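Local coordinates for protein nigerythrin (Desulfovibrio vulgaris subsp. vulgaris, PDB 1YUZ) that reduces peroxide with NADH as electron source in vitro, pairing a hemerythrin-like diiron centre with a rubredoxin-like iron centre in each subunit of a homodimer, at residues 35-40 with 78-83; 41-46 with 71-76; 48-53 with 99-104; 114-119 with 151-156. All blocks are in the same frame, centred on the assembly; numbering follows the deposited sequence.

Interaction 1: 35-40 with 78-83; sequences AAIAGE and GLEYAL. With FE (Fe (III) ion), chain F.
Glu40 brings helix 29-56 of this ferritin-like four-helix bundle to the diiron site, and helix 60-87 runs past it, segments 35-40 and 78-83 lying at 149°, nearly antiparallel. The Glu40 carboxylate chelates the Fe(III) ion, with OE1 2.1 Å and OE2 2.3 Å from the metal; Glu73, Glu118, Glu149 and a water complete the site. The Glu40 chain bends at CG (chi2 -67°), which turns the carboxylate onto the iron.

Glu80, across the helix pair, belongs to the second shell. Stretched out past CG, it lies roughly perpendicular to the Glu40 chain, yet the two carboxylate planes are only 23° apart. Glu80 OE1 sits against the facing helix, 3.5 Å from Ile37 N, 3.6 Å from Ala36 CB and 3.9 Å from Glu40 CG, with no hydrogen bond across the segments. The other oxygen is better served: Tyr123 OH of helix 104-132 links the shells directly, hydrogen-bonding to both Glu80 OE2 and Glu40 OE2, which stand 4.7 Å apart. Two buried carboxylates so close would probably raise the proton affinity of Glu80, which binds no metal.

Farther from the iron the contact turns apolar. Ile37 and Glu80 pass flank to flank, each reaching toward the other's helix, Ile37 CG1 meeting Glu80 CB at 3.6 Å. Ile77, Val84, Tyr91 and Pro94 also pack on Ile37, whose CD1 ends 3.6 Å from the backbone N of Tyr81.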
loop_
_atom_site.group_PDB
_atom_site.type_symbol
_atom_site.label_atom_id
_atom_site.label_comp_id
_atom_site.label_asym_id
_atom_site.label_seq_id
_atom_site.Cartn_x
_atom_site.Cartn_y
_atom_site.Cartn_z
ATOM N N ALA B 35 3.262 -15.324 18.731
ATOM C CA ALA B 35 2.399 -15.267 17.558
ATOM C C ALA B 35 3.052 -14.411 16.483
ATOM O O ALA B 35 3.002 -14.738 15.297
ATOM C CB ALA B 35 1.038 -14.698 17.932
ATOM N N ALA B 36 3.667 -13.310 16.901
ATOM C CA ALA B 36 4.336 -12.426 15.957
ATOM C C ALA B 36 5.502 -13.167 15.313
ATOM O O ALA B 36 5.697 -13.097 14.104
ATOM C CB ALA B 36 4.835 -11.178 16.668
ATOM N N ILE B 37 6.276 -13.884 16.121
ATOM C CA ILE B 37 7.408 -14.627 15.588
ATOM C C ILE B 37 6.906 -15.635 14.561
ATOM O O ILE B 37 7.497 -15.787 13.494
ATOM C CB ILE B 37 8.178 -15.358 16.708
ATOM C CG1 ILE B 37 8.928 -14.329 17.557
ATOM C CG2 ILE B 37 9.152 -16.367 16.112
ATOM C CD1 ILE B 37 9.515 -14.889 18.823
ATOM N N ALA B 38 5.807 -16.311 14.878
ATOM C CA ALA B 38 5.242 -17.295 13.958
ATOM C C ALA B 38 4.858 -16.613 12.650
ATOM O O ALA B 38 5.181 -17.099 11.565
ATOM C CB ALA B 38 4.021 -17.961 14.583
ATOM N N GLY B 39 4.174 -15.480 12.763
ATOM C CA GLY B 39 3.759 -14.746 11.583
ATOM C C GLY B 39 4.931 -14.258 10.753
ATOM O O GLY B 39 4.910 -14.346 9.526
ATOM N N GLU B 40 5.960 -13.745 11.417
ATOM C CA GLU B 40 7.133 -13.244 10.713
ATOM C C GLU B 40 7.928 -14.370 10.076
ATOM O O GLU B 40 8.571 -14.176 9.048
ATOM C CB GLU B 40 8.013 -12.441 11.670
ATOM C CG GLU B 40 7.305 -11.211 12.240
ATOM C CD GLU B 40 7.013 -10.145 11.187
ATOM O OE1 GLU B 40 6.675 -10.495 10.032
ATOM O OE2 GLU B 40 7.116 -8.950 11.522
ATOM N N GLY B 78 14.267 -11.631 15.488
ATOM C CA GLY B 78 15.343 -11.542 16.462
ATOM C C GLY B 78 14.963 -10.691 17.658
ATOM O O GLY B 78 15.231 -11.063 18.800
ATOM N N LEU B 79 14.337 -9.547 17.402
ATOM C CA LEU B 79 13.928 -8.652 18.478
ATOM C C LEU B 79 12.879 -9.303 19.369
ATOM O O LEU B 79 12.942 -9.203 20.593
ATOM C CB LEU B 79 13.360 -7.354 17.902
ATOM C CG LEU B 79 14.330 -6.453 17.134
ATOM C CD1 LEU B 79 13.562 -5.293 16.526
ATOM C CD2 LEU B 79 15.423 -5.950 18.068
ATOM N N GLU B 80 11.912 -9.967 18.747
ATOM C CA GLU B 80 10.839 -10.625 19.478
ATOM C C GLU B 80 11.342 -11.855 20.225
ATOM O O GLU B 80 10.988 -12.075 21.386
ATOM C CB GLU B 80 9.711 -10.980 18.503
ATOM C CG GLU B 80 9.061 -9.714 17.938
ATOM C CD GLU B 80 8.321 -9.903 16.621
ATOM O OE1 GLU B 80 8.352 -11.006 16.037
ATOM O OE2 GLU B 80 7.706 -8.917 16.167
ATOM N N TYR B 81 12.186 -12.641 19.567
ATOM C CA TYR B 81 12.743 -13.842 20.177
ATOM C C TYR B 81 13.548 -13.513 21.434
ATOM O O TYR B 81 13.460 -14.224 22.439
ATOM C CB TYR B 81 13.634 -14.573 19.169
ATOM C CG TYR B 81 14.403 -15.731 19.758
ATOM C CD1 TYR B 81 13.740 -16.833 20.293
ATOM C CD2 TYR B 81 15.796 -15.723 19.781
ATOM C CE1 TYR B 81 14.446 -17.904 20.837
ATOM C CE2 TYR B 81 16.513 -16.788 20.325
ATOM C CZ TYR B 81 15.831 -17.873 20.849
ATOM O OH TYR B 81 16.534 -18.928 21.387
ATOM N N ALA B 82 14.326 -12.436 21.380
ATOM C CA ALA B 82 15.140 -12.039 22.524
ATOM C C ALA B 82 14.266 -11.851 23.758
ATOM O O ALA B 82 14.648 -12.240 24.862
ATOM C CB ALA B 82 15.893 -10.757 22.212
ATOM N N LEU B 83 13.094 -11.255 23.571
ATOM C CA LEU B 83 12.183 -11.034 24.687
ATOM C C LEU B 83 11.583 -12.341 25.187
ATOM O O LEU B 83 11.493 -12.569 26.394
ATOM C CB LEU B 83 11.060 -10.074 24.287
ATOM C CG LEU B 83 11.454 -8.621 24.011
ATOM C CD1 LEU B 83 10.202 -7.798 23.752
ATOM C CD2 LEU B 83 12.217 -8.059 25.204
HETATM FE FE FE F . 6.393 -8.546 9.343
HETATM O O HOH W 1 5.990 -8.096 7.475
#

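Interaction 2: 41-46 with 71-76; sequences TGAHAK and AAELIH. With FE (Fe (III) ion), chain F; FE2 (Fe (II) ion), chain G.
Helices 29-56 and 60-87 of the ferritin-like four-helix bundle pass close to the diiron centre here, with segments 41-46 and 71-76 164° apart in direction, and Glu73 points from the second helix into the gap as the bridging carboxylate. CG stands anti to the carbonyl carbon and the chain bends at chi2, so the two oxygens face different metals. Glu73 OE1 binds the Fe(III) ion at 2.2 Å, while Glu73 OE2 binds the Fe(II) ion at 2.0 Å. A single water also spans the pair, 2.0 Å from the Fe(III) ion and closer to it than to the Fe(II) ion. The facing helix meets this bridge with a small residue: Ala43 CB rests 4.1 Å from Glu73 CG, touching the chain before the carboxylate.

His44 takes the outer flank. With CG anti to the backbone N (chi1 -176°), its imidazole swings across to helix 60-87 and runs beside Leu74 in the same sense; His44 CD2 comes 4.1 Å from Leu74 CB. This side of the contact is partly solvent-exposed, in contrast to the buried glutamate.

His76, one turn after Glu73, presents its ring edge to the iron. Its ND1 hydrogen-bonds to Glu40 OE2 and gives a weak bond to Glu73 OE1 (3.2 Å, 131°). Rubrerythrins undergo redox-dependent iron movement, and the histidine at this position probably becomes a ligand on full reduction; here His76 ND1 remains 4.0 Å from the Fe(III) ion, which lies in the plane of the ring.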
loop_
_atom_site.group_PDB
_atom_site.type_symbol
_atom_site.label_atom_id
_atom_site.label_comp_id
_atom_site.label_asym_id
_atom_site.label_seq_id
_atom_site.Cartn_x
_atom_site.Cartn_y
_atom_site.Cartn_z
ATOM N N THR B 41 7.881 -15.549 10.685
ATOM C CA THR B 41 8.584 -16.695 10.138
ATOM C C THR B 41 7.897 -17.046 8.821
ATOM O O THR B 41 8.549 -17.390 7.840
ATOM C CB THR B 41 8.540 -17.877 11.124
ATOM O OG1 THR B 41 9.175 -17.482 12.350
ATOM C CG2 THR B 41 9.277 -19.081 10.562
ATOM N N GLY B 42 6.573 -16.930 8.802
ATOM C CA GLY B 42 5.833 -17.201 7.583
ATOM C C GLY B 42 6.128 -16.128 6.547
ATOM O O GLY B 42 6.302 -16.422 5.366
ATOM N N ALA B 43 6.186 -14.873 6.986
ATOM C CA ALA B 43 6.471 -13.762 6.083
ATOM C C ALA B 43 7.846 -13.928 5.449
ATOM O O ALA B 43 8.027 -13.685 4.257
ATOM C CB ALA B 43 6.400 -12.440 6.838
ATOM N N HIS B 44 8.821 -14.339 6.251
ATOM C CA HIS B 44 10.167 -14.528 5.737
ATOM C C HIS B 44 10.170 -15.594 4.655
ATOM O O HIS B 44 10.784 -15.422 3.602
ATOM C CB HIS B 44 11.123 -14.929 6.859
ATOM C CG HIS B 44 12.543 -15.055 6.410
ATOM N ND1 HIS B 44 13.037 -16.185 5.797
ATOM C CD2 HIS B 44 13.563 -14.165 6.438
ATOM C CE1 HIS B 44 14.302 -15.987 5.468
ATOM N NE2 HIS B 44 14.645 -14.769 5.847
ATOM N N ALA B 45 9.484 -16.700 4.917
ATOM C CA ALA B 45 9.416 -17.782 3.946
ATOM C C ALA B 45 8.713 -17.307 2.678
ATOM O O ALA B 45 9.118 -17.640 1.566
ATOM C CB ALA B 45 8.679 -18.974 4.544
ATOM N N LYS B 46 7.662 -16.517 2.844
ATOM C CA LYS B 46 6.926 -16.014 1.696
ATOM C C LYS B 46 7.773 -15.082 0.833
ATOM O O LYS B 46 7.841 -15.240 -0.384
ATOM C CB LYS B 46 5.663 -15.282 2.153
ATOM C CG LYS B 46 4.741 -14.938 1.002
ATOM C CD LYS B 46 3.414 -14.372 1.462
ATOM C CE LYS B 46 3.547 -12.946 1.951
ATOM N NZ LYS B 46 2.201 -12.347 2.189
ATOM N N ALA B 71 14.854 -10.113 5.009
ATOM C CA ALA B 71 15.887 -9.861 6.004
ATOM C C ALA B 71 15.331 -8.984 7.123
ATOM O O ALA B 71 15.669 -9.166 8.294
ATOM C CB ALA B 71 17.090 -9.201 5.349
ATOM N N ALA B 72 14.470 -8.037 6.763
ATOM C CA ALA B 72 13.854 -7.159 7.751
ATOM C C ALA B 72 12.992 -7.975 8.707
ATOM O O ALA B 72 13.004 -7.745 9.914
ATOM C CB ALA B 72 13.005 -6.101 7.058
ATOM N N GLU B 73 12.245 -8.935 8.171
ATOM C CA GLU B 73 11.396 -9.751 9.022
ATOM C C GLU B 73 12.250 -10.592 9.973
ATOM O O GLU B 73 11.844 -10.866 11.103
ATOM C CB GLU B 73 10.489 -10.659 8.185
ATOM C CG GLU B 73 9.658 -9.957 7.106
ATOM C CD GLU B 73 8.908 -8.727 7.593
ATOM O OE1 GLU B 73 8.498 -8.674 8.774
ATOM O OE2 GLU B 73 8.702 -7.808 6.771
ATOM N N LEU B 74 13.435 -10.988 9.520
ATOM C CA LEU B 74 14.329 -11.781 10.355
ATOM C C LEU B 74 14.814 -10.930 11.530
ATOM O O LEU B 74 15.039 -11.441 12.627
ATOM C CB LEU B 74 15.514 -12.288 9.532
ATOM C CG LEU B 74 16.386 -13.341 10.218
ATOM C CD1 LEU B 74 15.525 -14.528 10.647
ATOM C CD2 LEU B 74 17.482 -13.788 9.266
ATOM N N ILE B 75 14.977 -9.632 11.293
ATOM C CA ILE B 75 15.394 -8.708 12.339
ATOM C C ILE B 75 14.254 -8.626 13.354
ATOM O O ILE B 75 14.490 -8.619 14.558
ATOM C CB ILE B 75 15.701 -7.303 11.757
ATOM C CG1 ILE B 75 17.004 -7.364 10.955
ATOM C CG2 ILE B 75 15.800 -6.266 12.881
ATOM C CD1 ILE B 75 17.346 -6.085 10.233
ATOM N N HIS B 76 13.016 -8.575 12.866
ATOM C CA HIS B 76 11.857 -8.520 13.751
ATOM C C HIS B 76 11.817 -9.773 14.618
ATOM O O HIS B 76 11.600 -9.697 15.825
ATOM C CB HIS B 76 10.573 -8.407 12.930
ATOM C CG HIS B 76 10.455 -7.116 12.182
ATOM N ND1 HIS B 76 9.509 -6.903 11.204
ATOM C CD2 HIS B 76 11.175 -5.972 12.264
ATOM C CE1 HIS B 76 9.652 -5.684 10.714
ATOM N NE2 HIS B 76 10.657 -5.099 11.341
HETATM FE FE FE F . 6.393 -8.546 9.343
HETATM FE FE FE2 G . 7.285 -6.372 6.792
HETATM O O HOH W 1 5.990 -8.096 7.475
#

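Interaction 3: 48-53 with 99-104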
loop_
_atom_site.group_PDB
_atom_site.type_symbol
_atom_site.label_atom_id
_atom_site.label_comp_id
_atom_site.label_asym_id
_atom_site.label_seq_id
_atom_site.Cartn_x
_atom_site.Cartn_y
_atom_site.Cartn_z
ATOM N N THR B 48 10.970 -14.856 0.721
ATOM C CA THR B 48 12.100 -15.583 0.169
ATOM C C THR B 48 11.637 -16.296 -1.104
ATOM O O THR B 48 12.340 -16.299 -2.117
ATOM C CB THR B 48 12.637 -16.593 1.193
ATOM O OG1 THR B 48 13.160 -15.875 2.316
ATOM C CG2 THR B 48 13.741 -17.453 0.587
ATOM N N ALA B 49 10.445 -16.882 -1.060
ATOM C CA ALA B 49 9.909 -17.558 -2.236
ATOM C C ALA B 49 9.598 -16.516 -3.317
ATOM O O ALA B 49 9.862 -16.735 -4.500
ATOM C CB ALA B 49 8.653 -18.337 -1.871
ATOM N N PHE B 50 9.035 -15.382 -2.910
ATOM C CA PHE B 50 8.711 -14.319 -3.859
ATOM C C PHE B 50 9.973 -13.797 -4.551
ATOM O O PHE B 50 9.956 -13.488 -5.742
ATOM C CB PHE B 50 8.014 -13.157 -3.146
ATOM C CG PHE B 50 6.580 -13.430 -2.764
ATOM C CD1 PHE B 50 5.847 -12.456 -2.097
ATOM C CD2 PHE B 50 5.954 -14.634 -3.084
ATOM C CE1 PHE B 50 4.514 -12.668 -1.755
ATOM C CE2 PHE B 50 4.615 -14.851 -2.743
ATOM C CZ PHE B 50 3.898 -13.866 -2.078
ATOM N N ALA B 51 11.068 -13.694 -3.801
ATOM C CA ALA B 51 12.329 -13.210 -4.359
ATOM C C ALA B 51 12.848 -14.166 -5.423
ATOM O O ALA B 51 13.257 -13.748 -6.504
ATOM C CB ALA B 51 13.364 -13.054 -3.256
ATOM N N LYS B 52 12.827 -15.456 -5.114
ATOM C CA LYS B 52 13.308 -16.455 -6.054
ATOM C C LYS B 52 12.478 -16.412 -7.332
ATOM O O LYS B 52 13.019 -16.492 -8.436
ATOM C CB LYS B 52 13.240 -17.841 -5.415
ATOM C CG LYS B 52 13.771 -18.963 -6.294
ATOM C CD LYS B 52 13.920 -20.247 -5.496
ATOM C CE LYS B 52 14.298 -21.420 -6.385
ATOM N NZ LYS B 52 13.193 -21.774 -7.316
ATOM N N ALA B 53 11.166 -16.272 -7.182
ATOM C CA ALA B 53 10.278 -16.210 -8.337
ATOM C C ALA B 53 10.530 -14.940 -9.147
ATOM O O ALA B 53 10.551 -14.974 -10.376
ATOM C CB ALA B 53 8.823 -16.265 -7.883
ATOM N N PRO B 99 5.786 -21.245 0.891
ATOM C CA PRO B 99 4.512 -21.166 0.174
ATOM C C PRO B 99 4.793 -20.998 -1.313
ATOM O O PRO B 99 5.944 -20.835 -1.716
ATOM C CB PRO B 99 3.874 -19.922 0.770
ATOM C CG PRO B 99 5.068 -19.016 0.918
ATOM C CD PRO B 99 6.133 -19.943 1.492
ATOM N N SER B 100 3.744 -21.041 -2.125
ATOM C CA SER B 100 3.897 -20.855 -3.560
ATOM C C SER B 100 4.070 -19.378 -3.877
ATOM O O SER B 100 3.562 -18.510 -3.166
ATOM C CB SER B 100 2.663 -21.361 -4.310
ATOM O OG SER B 100 2.725 -22.752 -4.540
ATOM N N ALA B 101 4.802 -19.109 -4.948
ATOM C CA ALA B 101 5.022 -17.750 -5.419
ATOM C C ALA B 101 4.315 -17.703 -6.765
ATOM O O ALA B 101 4.455 -18.621 -7.570
ATOM C CB ALA B 101 6.506 -17.486 -5.600
ATOM N N TYR B 102 3.543 -16.652 -7.010
ATOM C CA TYR B 102 2.835 -16.539 -8.277
ATOM C C TYR B 102 3.460 -15.434 -9.117
ATOM O O TYR B 102 4.656 -15.180 -9.004
ATOM C CB TYR B 102 1.352 -16.275 -8.015
ATOM C CG TYR B 102 0.734 -17.331 -7.126
ATOM C CD1 TYR B 102 0.723 -17.186 -5.741
ATOM C CD2 TYR B 102 0.207 -18.501 -7.668
ATOM C CE1 TYR B 102 0.202 -18.182 -4.916
ATOM C CE2 TYR B 102 -0.313 -19.502 -6.853
ATOM C CZ TYR B 102 -0.313 -19.335 -5.481
ATOM O OH TYR B 102 -0.824 -20.323 -4.674
ATOM N N SER B 103 2.672 -14.789 -9.972
ATOM C CA SER B 103 3.216 -13.716 -10.792
ATOM C C SER B 103 3.734 -12.620 -9.876
ATOM O O SER B 103 3.155 -12.349 -8.822
ATOM C CB SER B 103 2.154 -13.169 -11.740
ATOM O OG SER B 103 1.835 -14.142 -12.718
ATOM N N CYS B 104 4.826 -11.989 -10.288
ATOM C CA CYS B 104 5.460 -10.957 -9.485
ATOM C C CYS B 104 4.533 -9.849 -9.006
ATOM O O CYS B 104 4.590 -9.460 -7.837
ATOM C CB CYS B 104 6.633 -10.354 -10.253
ATOM S SG CYS B 104 7.723 -9.372 -9.219
#
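Ala101 makes the largest single contribution to this contact, where the loop leading into helix 104-132 is laid along helix 29-56 of the ferritin-like bundle. Its methyl group points at the helix and lodges among Ala49, Phe50 and Ala53. The pair Ala53 CB and Ala101 CB, at 3.5 Å, is tighter than ordinary carbon packing, and Ala101 CB also lies 3.6 Å from the carbonyl O of Ala49. Phe50 closes the inner side edge-on: with CG anti to the carbonyl carbon (chi1 -74°), the ring extends to the loop so that Phe50 CD2 comes 3.8 Å from Ala101 CB and CE2 3.8 Å from Ser100 O, both near the ring plane. Phe66 of helix 60-87 meets the same ring edge-to-face, so Phe50 ties the loop to the bundle interior.

Toward solvent the fit loosens. Ala49 CB is 3.7 Å from Pro99 O and only grazes the proline ring, 4.5 Å from Pro99 CD. The side chains of Ser100 and Tyr102 turn off the helix.

The polar backbone of the loop is held by Asn107, which accepts from Tyr102 N, and by Gln57, whose amide joins Tyr102 O and Cys104 N. No hydrogen bond links the two segments themselves, so attachment to 48-53 rests on van der Waals contacts of methyl groups, ring edge and carbonyl oxygens.

Interaction 4: 114-119 with 151-156. With FE2 (Fe (II) ion), chain G; FE (Fe (III) ion), chain F.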
loop_
_atom_site.group_PDB
_atom_site.type_symbol
_atom_site.label_atom_id
_atom_site.label_comp_id
_atom_site.label_asym_id
_atom_site.label_seq_id
_atom_site.Cartn_x
_atom_site.Cartn_y
_atom_site.Cartn_z
ATOM N N GLY B 114 -0.209 -8.092 3.338
ATOM C CA GLY B 114 0.276 -8.657 4.581
ATOM C C GLY B 114 0.893 -7.572 5.447
ATOM O O GLY B 114 0.662 -7.522 6.658
ATOM N N GLU B 115 1.681 -6.699 4.826
ATOM C CA GLU B 115 2.330 -5.606 5.540
ATOM C C GLU B 115 1.284 -4.682 6.148
ATOM O O GLU B 115 1.424 -4.247 7.292
ATOM C CB GLU B 115 3.227 -4.810 4.591
ATOM C CG GLU B 115 4.409 -5.590 4.033
ATOM C CD GLU B 115 5.432 -5.967 5.093
ATOM O OE1 GLU B 115 5.394 -5.402 6.204
ATOM O OE2 GLU B 115 6.297 -6.821 4.808
ATOM N N ILE B 116 0.243 -4.373 5.381
ATOM C CA ILE B 116 -0.816 -3.507 5.878
ATOM C C ILE B 116 -1.510 -4.159 7.074
ATOM O O ILE B 116 -1.799 -3.492 8.066
ATOM C CB ILE B 116 -1.825 -3.199 4.755
ATOM C CG1 ILE B 116 -1.167 -2.274 3.726
ATOM C CG2 ILE B 116 -3.076 -2.558 5.325
ATOM C CD1 ILE B 116 -1.977 -2.096 2.453
ATOM N N TYR B 117 -1.762 -5.460 6.991
ATOM C CA TYR B 117 -2.392 -6.161 8.100
ATOM C C TYR B 117 -1.509 -6.058 9.338
ATOM O O TYR B 117 -1.991 -5.790 10.437
ATOM C CB TYR B 117 -2.624 -7.636 7.749
ATOM C CG TYR B 117 -2.836 -8.506 8.969
ATOM C CD1 TYR B 117 -1.815 -9.322 9.452
ATOM C CD2 TYR B 117 -4.031 -8.448 9.688
ATOM C CE1 TYR B 117 -1.972 -10.052 10.626
ATOM C CE2 TYR B 117 -4.197 -9.173 10.864
ATOM C CZ TYR B 117 -3.163 -9.971 11.328
ATOM O OH TYR B 117 -3.307 -10.670 12.509
ATOM N N GLU B 118 -0.209 -6.259 9.162
ATOM C CA GLU B 118 0.698 -6.196 10.299
ATOM C C GLU B 118 0.832 -4.805 10.908
ATOM O O GLU B 118 0.854 -4.660 12.131
ATOM C CB GLU B 118 2.078 -6.734 9.901
ATOM C CG GLU B 118 2.035 -8.187 9.444
ATOM C CD GLU B 118 3.405 -8.770 9.148
ATOM O OE1 GLU B 118 4.376 -8.425 9.852
ATOM O OE2 GLU B 118 3.513 -9.585 8.208
ATOM N N THR B 119 0.891 -3.780 10.067
ATOM C CA THR B 119 1.062 -2.424 10.563
ATOM C C THR B 119 -0.196 -1.762 11.115
ATOM O O THR B 119 -0.102 -0.901 11.987
ATOM C CB THR B 119 1.656 -1.505 9.462
ATOM O OG1 THR B 119 2.321 -0.397 10.075
ATOM C CG2 THR B 119 0.561 -0.961 8.552
ATOM N N VAL B 151 6.372 0.827 6.014
ATOM C CA VAL B 151 7.373 1.241 5.034
ATOM C C VAL B 151 7.455 0.131 3.984
ATOM O O VAL B 151 7.532 0.399 2.788
ATOM C CB VAL B 151 8.755 1.454 5.695
ATOM C CG1 VAL B 151 9.848 1.525 4.635
ATOM C CG2 VAL B 151 8.743 2.741 6.505
ATOM N N HIS B 152 7.419 -1.119 4.432
ATOM C CA HIS B 152 7.465 -2.249 3.509
ATOM C C HIS B 152 6.266 -2.201 2.569
ATOM O O HIS B 152 6.385 -2.478 1.374
ATOM C CB HIS B 152 7.432 -3.567 4.281
ATOM C CG HIS B 152 8.621 -3.780 5.161
ATOM N ND1 HIS B 152 8.664 -4.768 6.121
ATOM C CD2 HIS B 152 9.814 -3.143 5.221
ATOM C CE1 HIS B 152 9.833 -4.730 6.735
ATOM N NE2 HIS B 152 10.549 -3.753 6.209
ATOM N N ALA B 153 5.101 -1.861 3.112
ATOM C CA ALA B 153 3.894 -1.781 2.301
ATOM C C ALA B 153 4.083 -0.742 1.201
ATOM O O ALA B 153 3.767 -0.996 0.039
ATOM C CB ALA B 153 2.695 -1.417 3.171
ATOM N N GLU B 154 4.609 0.426 1.560
ATOM C CA GLU B 154 4.819 1.470 0.568
ATOM C C GLU B 154 5.835 1.039 -0.485
ATOM O O GLU B 154 5.642 1.290 -1.672
ATOM C CB GLU B 154 5.287 2.765 1.233
ATOM C CG GLU B 154 5.495 3.888 0.231
ATOM C CD GLU B 154 5.967 5.181 0.857
ATOM O OE1 GLU B 154 6.315 6.108 0.095
ATOM O OE2 GLU B 154 5.987 5.283 2.103
ATOM N N ARG B 155 6.912 0.389 -0.055
ATOM C CA ARG B 155 7.936 -0.066 -0.988
ATOM C C ARG B 155 7.348 -1.062 -1.984
ATOM O O ARG B 155 7.660 -1.017 -3.168
ATOM C CB ARG B 155 9.099 -0.708 -0.223
ATOM C CG ARG B 155 9.959 0.288 0.560
ATOM C CD ARG B 155 11.203 0.706 -0.222
ATOM N NE ARG B 155 10.904 1.260 -1.539
ATOM C CZ ARG B 155 10.359 2.454 -1.752
ATOM N NH1 ARG B 155 10.046 3.233 -0.727
ATOM N NH2 ARG B 155 10.137 2.871 -2.995
ATOM N N TYR B 156 6.490 -1.957 -1.507
ATOM C CA TYR B 156 5.876 -2.939 -2.390
ATOM C C TYR B 156 4.941 -2.274 -3.393
ATOM O O TYR B 156 4.917 -2.647 -4.562
ATOM C CB TYR B 156 5.111 -3.981 -1.571
ATOM C CG TYR B 156 5.992 -5.014 -0.893
ATOM C CD1 TYR B 156 5.594 -5.616 0.300
ATOM C CD2 TYR B 156 7.187 -5.439 -1.476
ATOM C CE1 TYR B 156 6.355 -6.619 0.891
ATOM C CE2 TYR B 156 7.957 -6.443 -0.895
ATOM C CZ TYR B 156 7.535 -7.029 0.285
ATOM O OH TYR B 156 8.284 -8.042 0.847
HETATM FE FE FE2 G . 7.285 -6.372 6.792
HETATM FE FE FE F . 6.393 -8.546 9.343
HETATM O O HOH W 1 5.990 -8.096 7.475
#
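The Fe(II) side of the diiron site in this ferritin-like four-helix bundle is built where helices 104-132 and 136-161 pair, segments 114-119 and 151-156 running nearly antiparallel at 159°. Glu115 bends at chi2 (-67°) and chelates the Fe(II) ion with OE1 at 2.2 Å and OE2 at 2.3 Å, while His152 binds it through ND1, also at 2.2 Å; Glu73, Glu149 and a water complete the site. The carboxylate and imidazole planes stand 90° apart, and Glu115 CD lies in the ring plane, 3.2 Å from His152 CB; the shared metal holds these groups together without a hydrogen bond between them. Tyr47 OH hydrogen-bonds to Glu115 OE2. His152 NE2 hydrogen-bonds to the carbonyl O of Gly178, fixing the ring's rotation. One turn on, Glu118 reaches the Fe(III) ion with OE1 alone, at 2.1 Å.

Nearer the backbone, Ala153 CB packs 3.7 Å from Glu115 CB, and Tyr156 CE1, at the ring edge, is 3.8 Å from Glu115 CG. Thr69 and Ala72 of helix 60-87 flank the ligands, and Ile180 of strand 180-182 touches His152. The second subunit also packs here, its Leu157 against Ala153 and its Asn113 against Ile116.

How the interactions relate
Interactions 1 and 2 are successive steps along one helix pair, 29-56 with 60-87, their centres about 10 Å apart; interaction 2 joins residues that lie between the segments of interaction 1. Interaction 4 comes last in the chain and pairs the other two helices of the bundle, its centre about 13 Å from that of interaction 2 and about 17 Å from that of interaction 1. These three meet at the metals: Glu40, Glu73 and Glu118 converge on the Fe(III) ion, with the same water beside them. Interaction 3, whose segments interleave along the chain with those of interactions 1 and 2, touches interaction 2 through Pro99 against Lys46 and fastens the connection between the helix pairs without reaching the irons.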